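Local atomic coordinates of biogenic amine-binding protein (Rhodnius prolixus, PDB entry 4GE1), a protein that probably binds biogenic amines such as serotonin and norepinephrine in the barrel pocket of a salivary lipocalin and is captured here with tryptamine. Residues 81-84 / 85-88. Residues are numbered along the deposited sequence; the frame is centred on the assembly and turned at random.
Sequences DFDG and NNGK
Asp83 and Asn86 are brought side by side by different first torsions: in Asp83, CG stands anti to the backbone N (chi1 -176°), whereas in Asn86 it lies anti to the carbonyl carbon (chi1 -49°). Both side chains then point the same way, with carboxylate and amide planes 61° apart. The amide nitrogen ND2 of Asn86 reaches the backbone O of Asp83 at 3.1 Å, but the bent approach makes this bond weak; OD2 of Asp83 stays 3.7 Å from the same ND2. The stronger grip on Asp83 O comes from the backbone N of Asn86, at 3.1 Å and nearly straight, with the donor above the carbonyl plane. That bond closes a type II' beta turn from Asp83 to Asn86, in which Gly84 supplies the positive phi. A water links Gly84 O and Asn86 O. Asp83 also donates its N to Lys88 O at 2.8 Å, and the CA of Phe82 makes a CH...O contact with the same oxygen at 3.3 Å. The Phe82 ring turns its edge to Asn86 O, with CD2 4.1 Å away, while stacking on Tyr89 of the tryptamine pocket and receiving Lys16 in a cation-pi contact. Lys88 passes Asp83 by its aliphatic part, CD lying 4.0 Å from OD2, and its NZ makes a weak bond to Ser111. With Asp83 OD2 and Lys88 NZ 6.1 Å apart, any attraction between them is probably modest; within this surface loop between strands 69-78 and 88-96 of the lipocalin barrel, the two backbone bonds probably set the shape more than side-chain charge does.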
ATOM      1  N   ASP A  81       7.061  15.833  -1.611  1.00 54.62           N
ATOM      2  CA  ASP A  81       6.425  15.110  -2.717  1.00 55.96           C
ATOM      3  C   ASP A  81       4.916  15.017  -2.525  1.00 48.42           C
ATOM      4  O   ASP A  81       4.218  14.431  -3.340  1.00 56.92           O
ATOM      5  CB  ASP A  81       6.996  13.696  -2.849  1.00 56.40           C
ATOM      6  CG  ASP A  81       8.375  13.675  -3.474  1.00 62.67           C
ATOM      7  OD1 ASP A  81       8.705  14.615  -4.226  1.00 65.80           O
ATOM      8  OD2 ASP A  81       9.128  12.712  -3.214  1.00 64.49           O
ATOM      9  N   PHE A  82       4.424  15.588  -1.432  1.00 55.16           N
ATOM     10  CA  PHE A  82       3.001  15.580  -1.122  1.00 51.49           C
ATOM     11  C   PHE A  82       2.289  16.788  -1.703  1.00 58.48           C
ATOM     12  O   PHE A  82       2.887  17.852  -1.889  1.00 59.09           O
ATOM     13  CB  PHE A  82       2.783  15.537   0.389  1.00 54.54           C
ATOM     14  CG  PHE A  82       2.993  14.188   0.979  1.00 52.99           C
ATOM     15  CD1 PHE A  82       4.269  13.652   1.072  1.00 45.28           C
ATOM     16  CD2 PHE A  82       1.915  13.442   1.423  1.00 52.35           C
ATOM     17  CE1 PHE A  82       4.465  12.389   1.599  1.00 45.11           C
ATOM     18  CE2 PHE A  82       2.105  12.183   1.956  1.00 50.39           C
ATOM     19  CZ  PHE A  82       3.382  11.657   2.045  1.00 48.35           C
ATOM     20  N   ASP A  83       0.999  16.615  -1.968  1.00 57.47           N
ATOM     21  CA  ASP A  83       0.196  17.648  -2.599  1.00 63.71           C
ATOM     22  C   ASP A  83      -0.459  18.554  -1.558  1.00 64.14           C
ATOM     23  O   ASP A  83      -1.607  18.348  -1.166  1.00 66.69           O
ATOM     24  CB  ASP A  83      -0.858  17.011  -3.510  1.00 64.07           C
ATOM     25  CG  ASP A  83      -1.668  18.043  -4.268  1.00 74.16           C
ATOM     26  OD1 ASP A  83      -1.152  19.163  -4.478  1.00 73.68           O
ATOM     27  OD2 ASP A  83      -2.817  17.739  -4.650  1.00 77.12           O
ATOM     28  N   GLY A  84       0.276  19.564  -1.112  1.00 64.70           N
ATOM     29  CA  GLY A  84      -0.228  20.452  -0.086  1.00 62.83           C
ATOM     30  C   GLY A  84      -0.576  19.684   1.171  1.00 62.72           C
ATOM     31  O   GLY A  84       0.239  18.918   1.681  1.00 65.82           O
ATOM     32  N   ASN A  85      -1.796  19.872   1.658  1.00 66.50           N
ATOM     33  CA  ASN A  85      -2.242  19.222   2.885  1.00 65.72           C
ATOM     34  C   ASN A  85      -2.985  17.903   2.656  1.00 59.94           C
ATOM     35  O   ASN A  85      -3.450  17.270   3.606  1.00 53.84           O
ATOM     36  CB  ASN A  85      -3.121  20.181   3.688  1.00 78.73           C
ATOM     37  CG  ASN A  85      -2.625  20.371   5.107  1.00 84.27           C
ATOM     38  OD1 ASN A  85      -1.543  19.903   5.466  1.00 83.05           O
ATOM     39  ND2 ASN A  85      -3.412  21.067   5.921  1.00 91.29           N
ATOM     40  N   ASN A  86      -3.087  17.483   1.398  1.00 51.78           N
ATOM     41  CA  ASN A  86      -3.871  16.300   1.064  1.00 50.09           C
ATOM     42  C   ASN A  86      -3.105  14.992   1.188  1.00 52.27           C
ATOM     43  O   ASN A  86      -1.874  14.974   1.207  1.00 53.39           O
ATOM     44  CB  ASN A  86      -4.450  16.419  -0.345  1.00 55.63           C
ATOM     45  CG  ASN A  86      -5.144  17.739  -0.575  1.00 69.97           C
ATOM     46  OD1 ASN A  86      -6.118  18.068   0.105  1.00 78.49           O
ATOM     47  ND2 ASN A  86      -4.650  18.507  -1.541  1.00 70.87           N
ATOM     48  N   GLY A  87      -3.849  13.895   1.258  1.00 50.13           N
ATOM     49  CA  GLY A  87      -3.255  12.574   1.322  1.00 43.11           C
ATOM     50  C   GLY A  87      -2.903  12.077  -0.063  1.00 46.26           C
ATOM     51  O   GLY A  87      -3.438  11.068  -0.531  1.00 44.12           O
ATOM     52  N   LYS A  88      -1.989  12.781  -0.718  1.00 48.16           N
ATOM     53  CA  LYS A  88      -1.629  12.470  -2.096  1.00 48.81           C
ATOM     54  C   LYS A  88      -0.161  12.763  -2.351  1.00 47.79           C
ATOM     55  O   LYS A  88       0.332  13.848  -2.034  1.00 49.44           O
ATOM     56  CB  LYS A  88      -2.492  13.282  -3.056  1.00 43.74           C
ATOM     57  CG  LYS A  88      -2.119  13.127  -4.519  1.00 50.72           C
ATOM     58  CD  LYS A  88      -3.140  13.836  -5.402  1.00 59.92           C
ATOM     59  CE  LYS A  88      -2.823  13.652  -6.878  1.00 70.85           C
ATOM     60  NZ  LYS A  88      -2.887  12.220  -7.308  1.00 74.22           N
TER
HETATM   61  O   HOH W   1       0.168  16.557   2.526  1.00 40.83           O